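Local coordinates for nitrite oxidoreductase subunit A (PDB 7B04), which belongs to the molybdopterin oxidoreductase family and carries a molybdenum atom, an iron/sulfur cluster and two MD1 molecules, at residues L967-A979 / Y996-N1008. Residues are numbered along the deposited sequence; the frame is centred on the assembly and turned at random.
Sequences LGIEDGDYVYVDA and YKVSRLMLRAKYN
Arg1000 and Asp978 form a salt bridge at one end of an antiparallel strand pair, 974-978 against 1001-1007, that belongs to a six-stranded mixed sheet whose first and last strands also pair, consistent with the double-psi beta barrel of the C-terminal domain in this family. Arg1000 NE lies 2.8 Å from Asp978 OD2 and meets its syn lone pair, with carboxylate and guanidinium nearly coplanar; NH2 faces OD1, though that modelled distance is too short to be reliable. The same cation illustrates how a guanidinium can serve two partners at once, its edge spent on the carboxylate and its face on a ring. Extended from CG to NE, the arginine reaches Tyr976 and lies flat on it, planes 7° apart and CZ 3.6 Å from the ring centroid. With CG anti to the backbone N (chi1 -171°) and the chain extended through CG, Met1002 CG lies over the opposite face and SD comes in obliquely, 4.0 Å from the Tyr976 centroid, a Met-aromatic contact.

Between the strands, Val975 and Leu1003 exchange both backbone bonds, and Ala1005 N donates to Asp973 O, extending the ladder toward the type II turn 970-973. Beyond that turn, Tyr1007 OH donates to Ile969 O at 2.5 Å, in the carbonyl plane, while Asp971 CB sits 3.4 Å from the Tyr1007 ring centroid, over the face.

Packing follows the two sides of the sheet. Arg1004 CG rides over the Tyr974 ring, 3.6 Å from its centroid, and the polar ends of both residues converge on Glu954, with Asp946 a second partner of the arginine. On the other side Val977 and Leu1003 meet Ile957 of the neighbouring strand 956-959, and Val975 CG1 touches Ala1005 CB at 3.9 Å.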
# COMPACT_ATOMS: atom_id res chain seq x y z
N LEU B 967 3.19 27.54 -14.17
CA LEU B 967 1.91 28.03 -13.69
C LEU B 967 2.01 28.68 -12.32
O LEU B 967 0.99 28.89 -11.65
CB LEU B 967 0.88 26.89 -13.68
CG LEU B 967 0.52 26.45 -15.10
CD1 LEU B 967 1.15 25.13 -15.47
CD2 LEU B 967 -0.97 26.39 -15.29
N GLY B 968 3.22 29.03 -11.89
CA GLY B 968 3.41 29.67 -10.60
C GLY B 968 3.05 28.80 -9.41
O GLY B 968 2.55 29.32 -8.40
N ILE B 969 3.29 27.50 -9.50
CA ILE B 969 2.93 26.56 -8.45
C ILE B 969 4.22 26.02 -7.85
O ILE B 969 5.07 25.48 -8.57
CB ILE B 969 2.06 25.41 -8.99
CG1 ILE B 969 0.72 25.96 -9.49
CG2 ILE B 969 1.86 24.34 -7.93
CD1 ILE B 969 -0.06 24.98 -10.34
N GLU B 970 4.37 26.16 -6.54
CA GLU B 970 5.50 25.60 -5.83
C GLU B 970 5.09 24.28 -5.19
O GLU B 970 3.91 24.07 -4.89
CB GLU B 970 6.00 26.58 -4.77
CG GLU B 970 7.30 26.18 -4.12
CD GLU B 970 8.48 26.28 -5.05
OE1 GLU B 970 8.44 27.11 -5.98
OE2 GLU B 970 9.46 25.54 -4.83
N ASP B 971 6.07 23.39 -5.00
CA ASP B 971 5.79 22.08 -4.41
C ASP B 971 5.15 22.24 -3.03
O ASP B 971 5.69 22.92 -2.15
CB ASP B 971 7.05 21.22 -4.31
CG ASP B 971 6.77 19.84 -3.69
OD1 ASP B 971 7.71 19.01 -3.64
OD2 ASP B 971 5.63 19.55 -3.25
N GLY B 972 4.01 21.58 -2.85
CA GLY B 972 3.26 21.62 -1.61
C GLY B 972 2.09 22.57 -1.63
O GLY B 972 1.31 22.57 -0.67
N ASP B 973 1.92 23.34 -2.70
CA ASP B 973 0.79 24.24 -2.81
C ASP B 973 -0.48 23.48 -3.18
O ASP B 973 -0.43 22.43 -3.83
CB ASP B 973 1.06 25.32 -3.86
CG ASP B 973 2.15 26.29 -3.44
OD1 ASP B 973 2.34 26.47 -2.22
OD2 ASP B 973 2.80 26.87 -4.33
N TYR B 974 -1.62 24.02 -2.76
CA TYR B 974 -2.91 23.50 -3.17
C TYR B 974 -3.24 23.99 -4.58
O TYR B 974 -2.95 25.14 -4.93
CB TYR B 974 -4.00 23.94 -2.19
CG TYR B 974 -3.97 23.21 -0.86
CD1 TYR B 974 -4.56 21.97 -0.71
CD2 TYR B 974 -3.35 23.77 0.26
CE1 TYR B 974 -4.54 21.30 0.50
CE2 TYR B 974 -3.33 23.11 1.47
CZ TYR B 974 -3.92 21.87 1.58
OH TYR B 974 -3.90 21.21 2.79
N VAL B 975 -3.80 23.10 -5.40
CA VAL B 975 -4.07 23.37 -6.81
C VAL B 975 -5.48 22.88 -7.16
O VAL B 975 -5.95 21.86 -6.65
CB VAL B 975 -3.01 22.71 -7.72
CG1 VAL B 975 -1.63 23.34 -7.48
CG2 VAL B 975 -2.93 21.21 -7.45
N TYR B 976 -6.10 23.55 -8.10
CA TYR B 976 -7.42 23.07 -8.55
C TYR B 976 -7.17 22.16 -9.74
O TYR B 976 -6.25 22.43 -10.47
CB TYR B 976 -8.27 24.27 -8.91
CG TYR B 976 -8.87 25.02 -7.76
CD1 TYR B 976 -9.90 24.49 -7.01
CD2 TYR B 976 -8.46 26.30 -7.45
CE1 TYR B 976 -10.47 25.19 -5.97
CE2 TYR B 976 -9.02 27.02 -6.42
CZ TYR B 976 -10.03 26.46 -5.67
OH TYR B 976 -10.59 27.16 -4.65
N VAL B 977 -7.90 21.05 -9.85
CA VAL B 977 -7.78 20.18 -11.05
C VAL B 977 -9.10 20.32 -11.77
O VAL B 977 -10.07 19.73 -11.33
CB VAL B 977 -7.54 18.72 -10.68
CG1 VAL B 977 -6.27 18.17 -11.32
CG2 VAL B 977 -7.52 18.53 -9.18
N ASP B 978 -9.10 21.00 -12.91
CA ASP B 978 -10.36 21.29 -13.61
C ASP B 978 -10.33 20.60 -14.97
O ASP B 978 -9.28 20.54 -15.57
CB ASP B 978 -10.59 22.80 -13.68
CG ASP B 978 -10.99 23.41 -12.35
OD1 ASP B 978 -10.32 24.34 -11.92
OD2 ASP B 978 -11.96 22.96 -11.78
N ALA B 979 -11.46 20.06 -15.38
CA ALA B 979 -11.58 19.38 -16.66
C ALA B 979 -12.65 20.12 -17.46
O ALA B 979 -13.15 21.16 -17.03
CB ALA B 979 -11.90 17.90 -16.50
N TYR B 996 -21.27 22.84 -6.14
CA TYR B 996 -20.05 23.02 -6.91
C TYR B 996 -18.84 23.10 -6.00
O TYR B 996 -17.76 22.59 -6.33
CB TYR B 996 -20.15 24.28 -7.78
CG TYR B 996 -18.88 24.58 -8.55
CD1 TYR B 996 -18.44 23.75 -9.57
CD2 TYR B 996 -18.11 25.70 -8.25
CE1 TYR B 996 -17.28 24.03 -10.27
CE2 TYR B 996 -16.95 25.99 -8.94
CZ TYR B 996 -16.54 25.15 -9.96
OH TYR B 996 -15.39 25.43 -10.65
N LYS B 997 -18.99 23.76 -4.84
CA LYS B 997 -17.92 23.80 -3.86
C LYS B 997 -17.51 22.39 -3.46
O LYS B 997 -16.32 22.10 -3.28
CB LYS B 997 -18.36 24.60 -2.63
CG LYS B 997 -17.31 24.73 -1.54
CD LYS B 997 -17.92 25.28 -0.26
CE LYS B 997 -18.23 26.76 -0.37
NZ LYS B 997 -18.72 27.33 0.91
N VAL B 998 -18.49 21.49 -3.30
CA VAL B 998 -18.20 20.10 -3.00
C VAL B 998 -17.54 19.40 -4.19
O VAL B 998 -16.68 18.53 -4.01
CB VAL B 998 -19.50 19.39 -2.56
CG1 VAL B 998 -19.20 18.03 -1.97
CG2 VAL B 998 -20.29 20.25 -1.60
N SER B 999 -17.94 19.76 -5.41
CA SER B 999 -17.53 19.00 -6.59
C SER B 999 -16.15 19.41 -7.10
O SER B 999 -15.40 18.57 -7.62
CB SER B 999 -18.58 19.10 -7.68
OG SER B 999 -19.89 18.93 -7.13
N ARG B 1000 -15.79 20.70 -7.04
CA ARG B 1000 -14.50 21.12 -7.62
C ARG B 1000 -13.34 20.63 -6.76
O ARG B 1000 -13.32 20.85 -5.54
CB ARG B 1000 -14.45 22.63 -7.75
CG ARG B 1000 -13.52 23.07 -8.86
CD ARG B 1000 -13.11 24.52 -8.73
NE ARG B 1000 -12.02 24.85 -9.65
CZ ARG B 1000 -11.44 26.05 -9.73
NH1 ARG B 1000 -11.83 27.05 -8.95
NH2 ARG B 1000 -10.46 26.24 -10.60
N LEU B 1001 -12.36 19.96 -7.39
CA LEU B 1001 -11.27 19.31 -6.66
C LEU B 1001 -10.12 20.29 -6.43
O LEU B 1001 -9.65 20.96 -7.36
CB LEU B 1001 -10.79 18.02 -7.35
CG LEU B 1001 -9.47 17.38 -6.89
CD1 LEU B 1001 -9.60 16.97 -5.42
CD2 LEU B 1001 -9.07 16.12 -7.72
N MET B 1002 -9.65 20.33 -5.19
CA MET B 1002 -8.55 21.16 -4.72
C MET B 1002 -7.68 20.28 -3.83
O MET B 1002 -8.08 19.95 -2.71
CB MET B 1002 -9.03 22.38 -3.93
CG MET B 1002 -7.91 23.35 -3.65
SD MET B 1002 -8.44 24.91 -2.90
CE MET B 1002 -8.92 24.30 -1.29
N LEU B 1003 -6.56 19.82 -4.38
CA LEU B 1003 -5.60 19.02 -3.65
C LEU B 1003 -4.21 19.64 -3.75
O LEU B 1003 -3.97 20.56 -4.53
CB LEU B 1003 -5.63 17.58 -4.16
CG LEU B 1003 -4.84 17.23 -5.42
CD1 LEU B 1003 -4.95 15.74 -5.64
CD2 LEU B 1003 -5.31 18.01 -6.64
N ARG B 1004 -3.30 19.10 -2.94
CA ARG B 1004 -1.92 19.54 -2.92
C ARG B 1004 -1.14 18.99 -4.11
O ARG B 1004 -1.40 17.88 -4.59
CB ARG B 1004 -1.23 19.10 -1.63
CG ARG B 1004 -1.52 19.97 -0.43
CD ARG B 1004 -0.61 19.56 0.72
NE ARG B 1004 -0.87 20.27 1.97
CZ ARG B 1004 -0.28 21.40 2.34
NH1 ARG B 1004 0.61 21.98 1.54
NH2 ARG B 1004 -0.57 21.96 3.51
N ALA B 1005 -0.16 19.77 -4.56
CA ALA B 1005 0.72 19.40 -5.66
C ALA B 1005 2.04 18.88 -5.11
O ALA B 1005 2.53 19.35 -4.08
CB ALA B 1005 0.97 20.59 -6.58
N LYS B 1006 2.62 17.91 -5.81
CA LYS B 1006 3.87 17.29 -5.40
C LYS B 1006 4.82 17.27 -6.58
O LYS B 1006 4.48 16.74 -7.65
CB LYS B 1006 3.64 15.86 -4.88
CG LYS B 1006 4.92 15.09 -4.63
CD LYS B 1006 4.65 13.63 -4.28
CE LYS B 1006 5.95 12.84 -4.21
NZ LYS B 1006 5.72 11.39 -3.92
N TYR B 1007 6.01 17.84 -6.40
CA TYR B 1007 7.03 17.78 -7.44
C TYR B 1007 7.53 16.36 -7.59
O TYR B 1007 8.02 15.76 -6.62
CB TYR B 1007 8.19 18.72 -7.12
CG TYR B 1007 7.93 20.18 -7.38
CD1 TYR B 1007 6.69 20.61 -7.85
CD2 TYR B 1007 8.92 21.13 -7.17
CE1 TYR B 1007 6.45 21.95 -8.09
CE2 TYR B 1007 8.68 22.47 -7.41
CZ TYR B 1007 7.45 22.87 -7.87
OH TYR B 1007 7.21 24.21 -8.12
N ASN B 1008 7.41 15.81 -8.80
CA ASN B 1008 7.99 14.51 -9.12
C ASN B 1008 8.51 14.59 -10.56
O ASN B 1008 7.72 14.47 -11.51
CB ASN B 1008 6.98 13.38 -8.96
CG ASN B 1008 7.63 12.01 -8.99
OD1 ASN B 1008 8.84 11.88 -9.17
ND2 ASN B 1008 6.83 10.97 -8.82